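Local atomic coordinates of PHOX (Pseudomonas fluorescens, PDB entry 4A9V), a protein that hydrolyses phosphate monoesters as an alkaline phosphatase of the PhoX family, using a cofactor of two iron ions and calcium on a beta-propeller scaffold. Residues A[241-253]-A[261-273]. Sequence-based numbering, arbitrary orientation.
With CA (calcium ion), chain Q; FEO (mu-oxo-diiron), chain S; EDO (1,2-ethanediol), chain M.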
loop_
_atom_site.group_PDB
_atom_site.type_symbol
_atom_site.label_atom_id
_atom_site.label_comp_id
_atom_site.label_asym_id
_atom_site.label_seq_id
_atom_site.Cartn_x
_atom_site.Cartn_y
_atom_site.Cartn_z
ATOM N N ASN A 241 10.152 -21.970 -7.246
ATOM C CA ASN A 241 10.612 -20.693 -7.785
ATOM C C ASN A 241 9.469 -19.741 -8.084
ATOM O O ASN A 241 9.709 -18.548 -8.289
ATOM C CB ASN A 241 11.460 -20.861 -9.040
ATOM C CG ASN A 241 12.852 -21.382 -8.746
ATOM O OD1 ASN A 241 13.264 -21.501 -7.590
ATOM N ND2 ASN A 241 13.607 -21.635 -9.800
ATOM N N GLU A 242 8.226 -20.215 -8.040
ATOM C CA GLU A 242 7.107 -19.286 -8.174
ATOM C C GLU A 242 7.125 -18.240 -7.062
ATOM O O GLU A 242 6.736 -17.099 -7.292
ATOM C CB GLU A 242 5.762 -20.014 -8.217
ATOM C CG GLU A 242 4.577 -19.114 -8.558
ATOM C CD GLU A 242 4.566 -18.599 -9.985
ATOM O OE1 GLU A 242 5.420 -19.024 -10.793
ATOM O OE2 GLU A 242 3.688 -17.759 -10.303
ATOM N N LEU A 243 7.637 -18.596 -5.883
ATOM C CA LEU A 243 7.756 -17.628 -4.788
ATOM C C LEU A 243 8.601 -16.416 -5.187
ATOM O O LEU A 243 8.446 -15.333 -4.623
ATOM C CB LEU A 243 8.364 -18.316 -3.562
ATOM C CG LEU A 243 8.143 -17.596 -2.228
ATOM C CD1 LEU A 243 6.697 -17.725 -1.778
ATOM C CD2 LEU A 243 9.089 -18.112 -1.157
ATOM N N ASN A 244 9.549 -16.615 -6.099
ATOM C CA ASN A 244 10.467 -15.551 -6.489
ATOM C C ASN A 244 9.877 -14.591 -7.511
ATOM O O ASN A 244 10.422 -13.511 -7.735
ATOM C CB ASN A 244 11.759 -16.139 -7.041
ATOM C CG ASN A 244 12.498 -16.961 -6.021
ATOM O OD1 ASN A 244 12.425 -16.691 -4.827
ATOM N ND2 ASN A 244 13.196 -17.988 -6.484
ATOM N N ARG A 245 8.762 -14.983 -8.121
ATOM C CA ARG A 245 8.169 -14.248 -9.232
ATOM C C ARG A 245 7.050 -13.308 -8.756
ATOM O O ARG A 245 6.363 -12.689 -9.572
ATOM C CB ARG A 245 7.683 -15.235 -10.292
ATOM C CG ARG A 245 8.851 -15.912 -11.011
ATOM C CD ARG A 245 8.608 -17.369 -11.353
ATOM N NE ARG A 245 7.430 -17.573 -12.192
ATOM C CZ ARG A 245 7.410 -17.395 -13.507
ATOM N NH1 ARG A 245 8.508 -17.034 -14.152
ATOM N NH2 ARG A 245 6.283 -17.579 -14.177
ATOM N N HIS A 246 6.992 -13.113 -7.441
ATOM C CA HIS A 246 6.067 -12.204 -6.776
ATOM C C HIS A 246 6.797 -11.522 -5.648
ATOM O O HIS A 246 7.885 -11.952 -5.240
ATOM C CB HIS A 246 4.848 -12.973 -6.262
ATOM C CG HIS A 246 4.135 -13.737 -7.337
ATOM N ND1 HIS A 246 3.272 -13.141 -8.195
ATOM C CD2 HIS A 246 4.333 -15.029 -7.805
ATOM C CE1 HIS A 246 2.913 -14.034 -9.139
ATOM N NE2 HIS A 246 3.571 -15.182 -8.909
ATOM N N GLY A 247 6.234 -10.412 -5.173
ATOM C CA GLY A 247 6.927 -9.516 -4.252
ATOM C C GLY A 247 7.642 -8.364 -4.947
ATOM O O GLY A 247 8.638 -7.849 -4.433
ATOM N N TRP A 248 7.090 -7.918 -6.074
ATOM C CA TRP A 248 7.699 -6.869 -6.893
ATOM C C TRP A 248 6.774 -5.690 -7.038
ATOM O O TRP A 248 5.571 -5.771 -6.755
ATOM C CB TRP A 248 8.028 -7.431 -8.276
ATOM C CG TRP A 248 8.899 -8.662 -8.240
ATOM C CD1 TRP A 248 8.498 -9.984 -8.379
ATOM C CD2 TRP A 248 10.351 -8.716 -8.060
ATOM N NE1 TRP A 248 9.577 -10.833 -8.294
ATOM C CE2 TRP A 248 10.721 -10.120 -8.127
ATOM C CE3 TRP A 248 11.346 -7.765 -7.879
ATOM C CZ2 TRP A 248 12.040 -10.527 -8.075
ATOM C CZ3 TRP A 248 12.669 -8.191 -7.780
ATOM C CH2 TRP A 248 13.009 -9.542 -7.895
ATOM N N VAL A 249 7.347 -4.574 -7.467
ATOM C CA VAL A 249 6.596 -3.437 -7.971
ATOM C C VAL A 249 6.295 -3.683 -9.445
ATOM O O VAL A 249 7.176 -4.055 -10.218
ATOM C CB VAL A 249 7.403 -2.143 -7.800
ATOM C CG1 VAL A 249 6.618 -0.955 -8.332
ATOM C CG2 VAL A 249 7.745 -1.930 -6.334
ATOM N N VAL A 250 5.035 -3.491 -9.810
ATOM C CA VAL A 250 4.549 -3.783 -11.149
ATOM C C VAL A 250 4.046 -2.492 -11.793
ATOM O O VAL A 250 3.281 -1.745 -11.190
ATOM C CB VAL A 250 3.404 -4.815 -11.085
ATOM C CG1 VAL A 250 2.915 -5.158 -12.481
ATOM C CG2 VAL A 250 3.854 -6.065 -10.351
ATOM N N GLU A 251 4.513 -2.207 -13.005
ATOM C CA GLU A 251 4.174 -0.984 -13.717
ATOM C C GLU A 251 3.093 -1.266 -14.766
ATOM O O GLU A 251 3.199 -2.205 -15.567
ATOM C CB GLU A 251 5.426 -0.401 -14.377
ATOM C CG GLU A 251 5.195 0.963 -15.006
ATOM C CD GLU A 251 6.460 1.655 -15.486
ATOM O OE1 GLU A 251 7.532 1.011 -15.514
ATOM O OE2 GLU A 251 6.356 2.819 -15.929
ATOM N N ILE A 252 2.038 -0.457 -14.707
ATOM C CA ILE A 252 0.852 -0.575 -15.548
ATOM C C ILE A 252 0.618 0.743 -16.285
ATOM O O ILE A 252 0.688 1.813 -15.687
ATOM C CB ILE A 252 -0.385 -0.888 -14.669
ATOM C CG1 ILE A 252 -0.255 -2.275 -14.026
ATOM C CG2 ILE A 252 -1.685 -0.770 -15.458
ATOM C CD1 ILE A 252 -1.156 -2.497 -12.825
ATOM N N ASP A 253 0.289 0.645 -17.572
ATOM C CA ASP A 253 -0.122 1.808 -18.346
ATOM C C ASP A 253 -1.643 1.859 -18.433
ATOM O O ASP A 253 -2.240 1.119 -19.210
ATOM C CB ASP A 253 0.476 1.742 -19.750
ATOM C CG ASP A 253 0.133 2.959 -20.591
ATOM O OD1 ASP A 253 -0.646 3.819 -20.122
ATOM O OD2 ASP A 253 0.617 3.042 -21.745
ATOM N N PRO A 261 1.432 -5.510 -18.287
ATOM C CA PRO A 261 2.161 -4.935 -17.161
ATOM C C PRO A 261 3.484 -5.642 -16.916
ATOM O O PRO A 261 3.676 -6.798 -17.311
ATOM C CB PRO A 261 1.202 -5.132 -15.980
ATOM C CG PRO A 261 -0.151 -5.265 -16.612
ATOM C CD PRO A 261 0.108 -6.012 -17.886
ATOM N N VAL A 262 4.387 -4.917 -16.258
ATOM C CA VAL A 262 5.782 -5.328 -16.146
ATOM C C VAL A 262 6.232 -5.298 -14.689
ATOM O O VAL A 262 6.181 -4.256 -14.033
ATOM C CB VAL A 262 6.703 -4.396 -16.951
ATOM C CG1 VAL A 262 8.135 -4.905 -16.892
ATOM C CG2 VAL A 262 6.234 -4.272 -18.393
ATOM N N LYS A 263 6.742 -6.431 -14.209
ATOM C CA LYS A 263 7.371 -6.495 -12.890
ATOM C C LYS A 263 8.782 -5.930 -12.966
ATOM O O LYS A 263 9.614 -6.402 -13.742
ATOM C CB LYS A 263 7.379 -7.927 -12.365
ATOM C CG LYS A 263 5.994 -8.560 -12.373
ATOM C CD LYS A 263 5.744 -9.495 -11.200
ATOM C CE LYS A 263 4.329 -10.043 -11.251
ATOM N NZ LYS A 263 3.978 -10.864 -10.058
ATOM N N ARG A 264 9.034 -4.885 -12.185
ATOM C CA ARG A 264 10.259 -4.103 -12.296
ATOM C C ARG A 264 11.270 -4.583 -11.246
ATOM O O ARG A 264 11.315 -4.082 -10.122
ATOM C CB ARG A 264 9.949 -2.613 -12.124
ATOM C CG ARG A 264 9.069 -2.051 -13.228
ATOM C CD ARG A 264 9.762 -2.081 -14.583
ATOM N NE ARG A 264 8.960 -1.443 -15.621
ATOM C CZ ARG A 264 9.266 -1.445 -16.914
ATOM N NH1 ARG A 264 10.398 -1.994 -17.333
ATOM N NH2 ARG A 264 8.442 -0.892 -17.784
ATOM N N THR A 265 12.077 -5.575 -11.609
ATOM C CA THR A 265 12.933 -6.232 -10.631
ATOM C C THR A 265 14.062 -5.347 -10.086
ATOM O O THR A 265 14.591 -5.638 -9.014
ATOM C CB THR A 265 13.493 -7.583 -11.124
ATOM O OG1 THR A 265 14.373 -7.386 -12.240
ATOM C CG2 THR A 265 12.364 -8.537 -11.498
ATOM N N ALA A 266 14.414 -4.264 -10.777
ATOM C CA ALA A 266 15.433 -3.358 -10.253
ATOM C C ALA A 266 15.020 -2.715 -8.932
ATOM O O ALA A 266 15.870 -2.221 -8.196
ATOM C CB ALA A 266 15.792 -2.285 -11.269
ATOM N N LEU A 267 13.722 -2.693 -8.638
ATOM C CA LEU A 267 13.221 -2.073 -7.413
ATOM C C LEU A 267 13.180 -3.053 -6.236
ATOM O O LEU A 267 12.863 -2.657 -5.116
ATOM C CB LEU A 267 11.841 -1.443 -7.647
ATOM C CG LEU A 267 11.832 -0.044 -8.271
ATOM C CD1 LEU A 267 12.504 -0.003 -9.641
ATOM C CD2 LEU A 267 10.404 0.476 -8.363
ATOM N N GLY A 268 13.619 -4.292 -6.461
ATOM C CA GLY A 268 13.817 -5.242 -5.371
ATOM C C GLY A 268 12.572 -6.036 -5.008
ATOM O O GLY A 268 11.447 -5.612 -5.301
ATOM N N ARG A 269 12.787 -7.184 -4.373
ATOM C CA ARG A 269 11.709 -8.073 -3.955
ATOM C C ARG A 269 11.590 -8.061 -2.437
ATOM O O ARG A 269 12.568 -8.319 -1.728
ATOM C CB ARG A 269 11.980 -9.502 -4.446
ATOM C CG ARG A 269 10.987 -10.524 -3.928
ATOM C CD ARG A 269 11.148 -11.837 -4.666
ATOM N NE ARG A 269 10.468 -12.941 -3.999
ATOM C CZ ARG A 269 10.993 -13.674 -3.024
ATOM N NH1 ARG A 269 12.204 -13.417 -2.556
ATOM N NH2 ARG A 269 10.268 -14.630 -2.468
ATOM N N PHE A 270 10.397 -7.740 -1.950
ATOM C CA PHE A 270 10.069 -7.690 -0.530
ATOM C C PHE A 270 8.561 -7.429 -0.443
ATOM O O PHE A 270 7.860 -7.558 -1.450
ATOM C CB PHE A 270 10.939 -6.670 0.263
ATOM C CG PHE A 270 11.022 -5.283 -0.342
ATOM C CD1 PHE A 270 10.110 -4.299 0.010
ATOM C CD2 PHE A 270 12.144 -4.905 -1.067
ATOM C CE1 PHE A 270 10.266 -2.997 -0.426
ATOM C CE2 PHE A 270 12.306 -3.609 -1.503
ATOM C CZ PHE A 270 11.386 -2.648 -1.158
ATOM N N LYS A 271 8.040 -7.213 0.759
ATOM C CA LYS A 271 6.604 -7.057 0.934
ATOM C C LYS A 271 6.235 -5.575 0.779
ATOM O O LYS A 271 6.117 -4.825 1.749
ATOM C CB LYS A 271 6.156 -7.679 2.257
ATOM C CG LYS A 271 6.466 -9.159 2.280
ATOM C CD LYS A 271 5.927 -9.909 3.481
ATOM C CE LYS A 271 6.465 -11.329 3.469
ATOM N NZ LYS A 271 6.044 -12.118 4.656
ATOM N N HIS A 272 6.206 -5.145 -0.480
ATOM C CA HIS A 272 6.078 -3.731 -0.821
ATOM C C HIS A 272 4.749 -3.174 -0.378
ATOM O O HIS A 272 3.705 -3.681 -0.786
ATOM C CB HIS A 272 6.161 -3.562 -2.334
ATOM C CG HIS A 272 7.522 -3.816 -2.914
ATOM N ND1 HIS A 272 8.440 -2.831 -3.043
ATOM C CD2 HIS A 272 8.081 -4.952 -3.471
ATOM C CE1 HIS A 272 9.535 -3.322 -3.639
ATOM N NE2 HIS A 272 9.322 -4.613 -3.899
ATOM N N GLU A 273 4.773 -2.036 0.313
ATOM C CA GLU A 273 3.546 -1.311 0.640
ATOM C C GLU A 273 3.192 -0.335 -0.483
ATOM O O GLU A 273 2.255 -0.574 -1.241
ATOM C CB GLU A 273 3.666 -0.587 1.971
ATOM C CG GLU A 273 2.362 0.086 2.378
ATOM C CD GLU A 273 1.487 -0.769 3.272
ATOM O OE1 GLU A 273 2.009 -1.770 3.825
ATOM O OE2 GLU A 273 0.294 -0.406 3.444
HETATM CA CA CA Q . -1.741 -0.886 4.430
HETATM FE FE1 FEO S . -1.408 -4.091 2.694
HETATM FE FE2 FEO S . 1.010 -3.083 4.976
HETATM O O FEO S . -0.792 -3.142 4.285
HETATM C C1 EDO M . 3.805 -0.142 -18.290
HETATM O O1 EDO M . 3.855 1.027 -19.117
HETATM C C2 EDO M . 5.227 -0.595 -17.979
HETATM O O2 EDO M . 6.143 0.156 -18.787
HETATM O O HOH W 1 10.203 -4.473 -7.563
HETATM O O HOH W 2 -3.152 -2.843 2.944
HETATM O O HOH W 3 -2.208 -0.188 2.061
HETATM O O HOH W 4 -4.008 0.143 4.390
HETATM O O HOH W 5 -3.039 -2.596 5.945
HETATM O O HOH W 6 -2.233 -5.426 4.335
#
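The carbonyl of L243 receives R269, whose NH2 donates to its O at 2.9 Å from above the carbonyl plane. NE of the same arginine adds weak bonds to O of L243 and O of H246; with CG anti to the backbone N (chi1 174°) and the chain extended to NE, the guanidinium spans both carbonyls. From R245, the backbone O takes NZ of K263 in the carbonyl plane, 3.0 Å away; the lysine is long enough to pair with E193 too. G247, where positive phi and the nearness of R269 CG disfavour any CB, accepts F270 N at its O (3.0 Å). The W248 indole is clamped by two CH-pi contacts, T265 CG2 over one face and R269 CB over the other, and its NE1 donates to N244 O (2.9 Å). With alanine in place of the indole, a gap is likely to open between T265 and R269, and N244 O would lose this donor. V249 lays CG2 over H272, whose opposite face meets F270; V249 O accepts R264 N, nearly straight at 176°. Strands 249-252 and 262-264 form an antiparallel hairpin in which E251 and V262 are a hydrogen-bonded pair; E251 OE1 also makes a salt bridge with R264 NE at 2.8 Å, and T188 holds OE2. I252 CG1 packs on P261 CB. Buried carbonyls thus find arginine, lysine, indole or backbone donors, consistent with a firmly held chain leading through H272 to E273, which binds iron through OE1 and calcium through OE2.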